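Local coordinates for putative uncharacterized protein (Chaetomium thermophilum, PDB 5T8V) that probably loads cohesin onto chromatin, this chain being the C-terminal HEAT-repeat part of the Scc2 cohesin loader, at residues Pro57-Thr60 with Lys61-Ser64; Thr132-Arg135 with Ile136-Gly139; Leu196-Asp199 with Ala200-Leu204. All blocks are in the same frame, centred on the assembly; numbering follows the deposited sequence.

Contact 1 of 3, residues Pro57-Thr60 with Lys61-Ser64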
loop_
_atom_site.group_PDB
_atom_site.type_symbol
_atom_site.label_atom_id
_atom_site.label_comp_id
_atom_site.label_asym_id
_atom_site.label_seq_id
_atom_site.Cartn_x
_atom_site.Cartn_y
_atom_site.Cartn_z
ATOM N N PRO A 57 -64.279 25.028 6.818
ATOM C CA PRO A 57 -64.743 23.664 7.120
ATOM C C PRO A 57 -65.795 23.175 6.136
ATOM O O PRO A 57 -65.733 22.037 5.652
ATOM C CB PRO A 57 -65.316 23.791 8.539
ATOM C CG PRO A 57 -64.742 25.056 9.086
ATOM C CD PRO A 57 -64.587 25.963 7.912
ATOM N N THR A 58 -66.776 24.027 5.838
ATOM C CA THR A 58 -67.780 23.656 4.848
ATOM C C THR A 58 -67.137 23.401 3.490
ATOM O O THR A 58 -67.533 22.477 2.770
ATOM C CB THR A 58 -68.863 24.737 4.748
ATOM O OG1 THR A 58 -69.744 24.434 3.659
ATOM C CG2 THR A 58 -68.264 26.114 4.522
ATOM N N GLN A 59 -66.134 24.203 3.128
ATOM C CA GLN A 59 -65.371 23.922 1.917
ATOM C C GLN A 59 -64.731 22.543 1.989
ATOM O O GLN A 59 -64.723 21.802 1.001
ATOM C CB GLN A 59 -64.302 24.995 1.704
ATOM C CG GLN A 59 -64.818 26.283 1.081
ATOM C CD GLN A 59 -65.160 26.121 -0.386
ATOM O OE1 GLN A 59 -65.221 25.005 -0.899
ATOM N NE2 GLN A 59 -65.381 27.238 -1.070
ATOM N N THR A 60 -64.193 22.180 3.155
ATOM C CA THR A 60 -63.604 20.853 3.319
ATOM C C THR A 60 -64.627 19.765 3.018
ATOM O O THR A 60 -64.392 18.888 2.175
ATOM C CB THR A 60 -63.053 20.692 4.738
ATOM O OG1 THR A 60 -61.965 21.601 4.938
ATOM C CG2 THR A 60 -62.564 19.272 4.977
ATOM N N LYS A 61 -65.775 19.805 3.698
ATOM C CA LYS A 61 -66.776 18.764 3.489
ATOM C C LYS A 61 -67.234 18.720 2.034
ATOM O O LYS A 61 -67.390 17.634 1.457
ATOM C CB LYS A 61 -67.961 18.977 4.428
ATOM C CG LYS A 61 -67.620 18.735 5.896
ATOM C CD LYS A 61 -68.815 18.211 6.686
ATOM C CE LYS A 61 -69.216 19.158 7.806
ATOM N NZ LYS A 61 -70.615 18.914 8.262
ATOM N N LEU A 62 -67.451 19.886 1.419
ATOM C CA LEU A 62 -67.786 19.905 -0.001
ATOM C C LEU A 62 -66.719 19.197 -0.822
ATOM O O LEU A 62 -67.035 18.448 -1.754
ATOM C CB LEU A 62 -67.960 21.342 -0.492
ATOM C CG LEU A 62 -69.284 22.047 -0.193
ATOM C CD1 LEU A 62 -69.252 23.460 -0.749
ATOM C CD2 LEU A 62 -70.467 21.278 -0.767
ATOM N N GLN A 63 -65.446 19.421 -0.494
ATOM C CA GLN A 63 -64.375 18.746 -1.216
ATOM C C GLN A 63 -64.485 17.236 -1.065
ATOM O O GLN A 63 -64.359 16.495 -2.048
ATOM C CB GLN A 63 -63.018 19.245 -0.722
ATOM C CG GLN A 63 -62.730 20.686 -1.105
ATOM C CD GLN A 63 -61.654 21.320 -0.245
ATOM O OE1 GLN A 63 -60.957 20.639 0.510
ATOM N NE2 GLN A 63 -61.515 22.636 -0.352
ATOM N N SER A 64 -64.730 16.759 0.157
ATOM C CA SER A 64 -64.880 15.322 0.370
ATOM C C SER A 64 -66.004 14.755 -0.493
ATOM O O SER A 64 -65.816 13.767 -1.217
ATOM C CB SER A 64 -65.141 15.042 1.851
ATOM O OG SER A 64 -65.221 13.649 2.099
#
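One turn near the start of the alpha-helix 56-71 brings Gln59 and Gln63 together, the extended side chain of Gln63 running back past the carbonyl of Gln59. Four successive i to i+4 backbone bonds define the turn: Lys61 N to Pro57 O, Leu62 N to Thr58 O, Gln63 N to Gln59 O and Ser64 N to Thr60 O. Leu62 N to Thr58 O is the straightest at 170°, and Gln63 N to Gln59 O the most bent at 154°. Gln63 makes a side-chain contact with the preceding turn. Its CG is anti to the carbonyl carbon (chi1 -69°), which places it beside its own N and 3.1 Å from Gln59 O. Further out, Gln63 NE2 ends 4.2 Å from Gln59 CB. The two amides meet at a common partner on helix 120-136: Gln59 OE1 and Gln63 NE2 both hydrogen-bond to Thr132 OG1, while Gln63 OE1 is bound by Arg131 NH1. With an alanine in place of Gln63, Thr132 would probably lose one of its two glutamine partners and Arg131 an acceptor. Leu62 packs on Tyr23 and Leu24 of helix 9-36 and on Leu86 of helix 81-96; its CG sits beside a carbonyl of the turn before, 3.5 Å from Thr58 O. Lys61, which also touches Tyr23, is exposed, and its CG passes 3.8 Å from Pro57 O. Thr60 OG1 bonds back to Ala56 O, the side-chain hydroxyl of a helical threonine returning to the preceding turn. Buried Gln59, Leu62 and Gln63 set against exposed Lys61 and Ser64 make this a helix with one side packed on its neighbours, as in all-helical, HEAT-repeat architecture.

Contact 2 of 3, residues Thr132-Arg135 with Ile136-Gly139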
loop_
_atom_site.group_PDB
_atom_site.type_symbol
_atom_site.label_atom_id
_atom_site.label_comp_id
_atom_site.label_asym_id
_atom_site.label_seq_id
_atom_site.Cartn_x
_atom_site.Cartn_y
_atom_site.Cartn_z
ATOM N N THR A 132 -61.193 23.570 -3.763
ATOM C CA THR A 132 -62.462 23.155 -4.355
ATOM C C THR A 132 -62.488 23.437 -5.853
ATOM O O THR A 132 -62.887 22.581 -6.650
ATOM C CB THR A 132 -63.624 23.858 -3.654
ATOM O OG1 THR A 132 -63.693 23.420 -2.292
ATOM C CG2 THR A 132 -64.950 23.546 -4.344
ATOM N N SER A 133 -62.075 24.643 -6.257
ATOM C CA SER A 133 -62.060 24.976 -7.679
ATOM C C SER A 133 -61.234 23.967 -8.468
ATOM O O SER A 133 -61.694 23.421 -9.482
ATOM C CB SER A 133 -61.512 26.389 -7.878
ATOM O OG SER A 133 -62.359 27.352 -7.278
ATOM N N MET A 134 -60.007 23.702 -8.014
ATOM C CA MET A 134 -59.150 22.752 -8.716
ATOM C C MET A 134 -59.820 21.388 -8.824
ATOM O O MET A 134 -59.915 20.811 -9.915
ATOM C CB MET A 134 -57.803 22.636 -8.003
ATOM C CG MET A 134 -57.037 23.948 -7.881
ATOM S SD MET A 134 -56.808 24.804 -9.451
ATOM C CE MET A 134 -57.966 26.160 -9.269
ATOM N N ARG A 135 -60.301 20.854 -7.697
ATOM C CA ARG A 135 -60.952 19.549 -7.737
ATOM C C ARG A 135 -62.105 19.538 -8.733
ATOM O O ARG A 135 -62.295 18.558 -9.463
ATOM C CB ARG A 135 -61.443 19.159 -6.346
ATOM C CG ARG A 135 -62.278 17.895 -6.338
ATOM C CD ARG A 135 -62.256 17.236 -4.978
ATOM N NE ARG A 135 -60.952 16.653 -4.679
ATOM C CZ ARG A 135 -60.567 16.262 -3.468
ATOM N NH1 ARG A 135 -61.381 16.401 -2.429
ATOM N NH2 ARG A 135 -59.363 15.740 -3.290
ATOM N N ILE A 136 -62.885 20.620 -8.780
ATOM C CA ILE A 136 -63.941 20.729 -9.782
ATOM C C ILE A 136 -63.353 20.630 -11.182
ATOM O O ILE A 136 -63.960 20.044 -12.088
ATOM C CB ILE A 136 -64.732 22.037 -9.587
ATOM C CG1 ILE A 136 -65.591 21.935 -8.324
ATOM C CG2 ILE A 136 -65.605 22.336 -10.811
ATOM C CD1 ILE A 136 -66.224 23.243 -7.899
ATOM N N MET A 137 -62.165 21.201 -11.387
ATOM C CA MET A 137 -61.483 21.061 -12.668
ATOM C C MET A 137 -60.816 19.702 -12.843
ATOM O O MET A 137 -60.217 19.459 -13.896
ATOM C CB MET A 137 -60.439 22.168 -12.836
ATOM C CG MET A 137 -61.022 23.488 -13.305
ATOM S SD MET A 137 -59.764 24.732 -13.639
ATOM C CE MET A 137 -59.275 25.157 -11.972
ATOM N N CYS A 138 -60.903 18.812 -11.852
ATOM C CA CYS A 138 -60.345 17.467 -11.949
ATOM C C CYS A 138 -61.428 16.395 -12.052
ATOM O O CYS A 138 -61.227 15.261 -11.611
ATOM C CB CYS A 138 -59.438 17.180 -10.755
ATOM S SG CYS A 138 -57.914 18.133 -10.748
ATOM N N GLY A 139 -62.576 16.730 -12.639
ATOM C CA GLY A 139 -63.690 15.802 -12.704
ATOM C C GLY A 139 -63.921 15.192 -14.071
ATOM O O GLY A 139 -64.751 14.289 -14.218
#
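Thr132 O accepts Ile136 N at 2.9 Å, and Ser133 O accepts Met137 N at 3.0 Å: these backbone bonds are i to i+4 links. Another bond across the contact has a shorter span, Cys138 N reaching Arg135 O at 2.8 Å. Its donor stands above the carbonyl plane, 69° out of it, and the C=O...N angle is only 111°. Here the chain leaves helix 120-136 through a type I beta turn, Ile136 to Gly139, and enters the loop to helix 149-172. Among apolar contacts, Ile136 CD1 lies 3.8 Å from Thr132 CG2, the two side chains crossing at a slant. With CG1 anti to the carbonyl carbon (chi1 -71°), Ile136 directs that branch back along the helix, and CG1 comes 3.2 Å from Thr132 O. Ile136 also packs on Leu86 and Leu87 of helix 81-96. Met134 and Met137 both pack against Ile152 of helix 149-172, though the placement of their ends relative to each other is doubtful. Polar ends have partners outside the two segments: Ser133 OG bonds to Ala129 O, whereas Arg135 NH1 donates to a bound citrate, probably from the crystallisation liquor.

Contact 3 of 3, residues Leu196-Asp199 with Ala200-Leu204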
loop_
_atom_site.group_PDB
_atom_site.type_symbol
_atom_site.label_atom_id
_atom_site.label_comp_id
_atom_site.label_asym_id
_atom_site.label_seq_id
_atom_site.Cartn_x
_atom_site.Cartn_y
_atom_site.Cartn_z
ATOM N N LEU A 196 -54.404 25.737 9.409
ATOM C CA LEU A 196 -53.895 26.507 8.279
ATOM C C LEU A 196 -52.844 25.715 7.511
ATOM O O LEU A 196 -52.877 25.645 6.275
ATOM C CB LEU A 196 -53.321 27.831 8.781
ATOM C CG LEU A 196 -52.736 28.773 7.733
ATOM C CD1 LEU A 196 -53.826 29.298 6.814
ATOM C CD2 LEU A 196 -52.015 29.913 8.420
ATOM N N MET A 197 -51.900 25.106 8.234
ATOM C CA MET A 197 -50.884 24.281 7.589
ATOM C C MET A 197 -51.523 23.142 6.807
ATOM O O MET A 197 -51.155 22.880 5.656
ATOM C CB MET A 197 -49.916 23.731 8.637
ATOM C CG MET A 197 -49.175 24.799 9.423
ATOM S SD MET A 197 -48.228 25.913 8.368
ATOM C CE MET A 197 -46.695 26.004 9.289
ATOM N N THR A 198 -52.481 22.443 7.420
ATOM C CA THR A 198 -53.170 21.370 6.711
ATOM C C THR A 198 -53.813 21.889 5.431
ATOM O O THR A 198 -53.708 21.257 4.372
ATOM C CB THR A 198 -54.220 20.728 7.618
ATOM O OG1 THR A 198 -53.577 20.157 8.764
ATOM C CG2 THR A 198 -54.992 19.630 6.879
ATOM N N ASP A 199 -54.482 23.041 5.505
ATOM C CA ASP A 199 -55.076 23.631 4.311
ATOM C C ASP A 199 -54.024 23.846 3.229
ATOM O O ASP A 199 -54.243 23.518 2.056
ATOM C CB ASP A 199 -55.759 24.953 4.666
ATOM C CG ASP A 199 -56.893 24.776 5.656
ATOM O OD1 ASP A 199 -57.071 23.650 6.171
ATOM O OD2 ASP A 199 -57.601 25.767 5.928
ATOM N N ALA A 200 -52.867 24.394 3.610
ATOM C CA ALA A 200 -51.801 24.626 2.638
ATOM C C ALA A 200 -51.346 23.318 1.998
ATOM O O ALA A 200 -51.243 23.218 0.768
ATOM C CB ALA A 200 -50.628 25.341 3.310
ATOM N N GLN A 201 -51.058 22.303 2.816
ATOM C CA GLN A 201 -50.671 21.004 2.272
ATOM C C GLN A 201 -51.701 20.512 1.262
ATOM O O GLN A 201 -51.363 20.162 0.125
ATOM C CB GLN A 201 -50.515 19.981 3.398
ATOM C CG GLN A 201 -49.320 20.197 4.311
ATOM C CD GLN A 201 -49.113 19.030 5.262
ATOM O OE1 GLN A 201 -49.783 18.002 5.150
ATOM N NE2 GLN A 201 -48.186 19.182 6.203
ATOM N N LYS A 202 -52.971 20.491 1.669
ATOM C CA LYS A 202 -54.027 19.976 0.806
ATOM C C LYS A 202 -54.100 20.746 -0.506
ATOM O O LYS A 202 -54.372 20.163 -1.563
ATOM C CB LYS A 202 -55.363 20.034 1.543
ATOM C CG LYS A 202 -55.410 19.187 2.805
ATOM C CD LYS A 202 -55.526 17.702 2.489
ATOM C CE LYS A 202 -55.670 16.873 3.759
ATOM N NZ LYS A 202 -56.874 17.260 4.567
ATOM N N LEU A 203 -53.855 22.059 -0.465
ATOM C CA LEU A 203 -53.874 22.841 -1.697
ATOM C C LEU A 203 -52.702 22.473 -2.602
ATOM O O LEU A 203 -52.885 22.226 -3.799
ATOM C CB LEU A 203 -53.852 24.335 -1.377
ATOM C CG LEU A 203 -53.827 25.254 -2.606
ATOM C CD1 LEU A 203 -55.037 25.007 -3.499
ATOM C CD2 LEU A 203 -53.766 26.711 -2.183
ATOM N N LEU A 204 -51.488 22.437 -2.051
ATOM C CA LEU A 204 -50.324 22.087 -2.860
ATOM C C LEU A 204 -50.501 20.720 -3.513
ATOM O O LEU A 204 -50.324 20.565 -4.731
ATOM C CB LEU A 204 -49.067 22.118 -1.993
ATOM C CG LEU A 204 -48.668 23.493 -1.448
ATOM C CD1 LEU A 204 -47.672 23.356 -0.311
ATOM C CD2 LEU A 204 -48.083 24.351 -2.551
#
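This is a local contact along about two and a half turns of the long alpha-helix 190-213, which lies among helices 120-136, 149-172 and 247-267. The helical geometry is regular: Ala200 N to Leu196 O, Gln201 N to Met197 O, Lys202 N to Thr198 O and Leu203 N to Asp199 O all measure 2.9 Å. Gln201 N to Met197 O, at 174°, and Lys202 N to Thr198 O are almost straight; Leu203 N to Asp199 O is the most bent, at 151°. Thr198 and Lys202, one turn apart, form the side-chain contact. They lie side by side and point the same way, with Lys202 NZ 3.8 Å from Thr198 CG2. Bends at chi2 (-75°) and chi4 of Lys202 bring its amine round to the methyl, and its CG sits 3.1 Å from Thr198 O. The threonine offers carbon on this side because CG2 is anti to its backbone N, whereas OG1 is hydrogen-bonded to Lys249 NZ of helix 247-267. Ala200 CB, a small group, lies 3.4 Å from Met197 O. On the apolar flank, Leu196 touches Ile127 and Ile166, and Leu203 touches Cys159. Asp199 looks to helix 120-136, where its OD1 forms a salt bridge with Arg128 NE. The opposite charges within the contact do not pair, Asp199 OD1 and Lys202 NZ being 6.6 Å apart; the lysine instead donates to a bound citrate, probably from the crystallisation liquor. The chemistry therefore implies that backbone bonds hold the turns themselves, while their charged groups serve partners beyond them.

In the fold
From the N terminus, contact 1 lies on helix 56-71, contact 2 spans the passage from helix 120-136 into the following loop, and contact 3 lies within helix 190-213. Each joins adjoining residues, so none closes a long loop; they follow in series, neither nesting nor crossing. Contacts 1 and 2 have centres about 13 Å apart and touch directly, also through a weak hydrogen bond from Arg135 NH1 to Gln63 O, which ties their helices together. Contact 3 touches neither, its nearest atoms being about 5 Å from each. Helix 120-136 has partners on both helices 56-71 and 190-213 and so links them. All three belong to the N-terminal end of this elongated helical fragment.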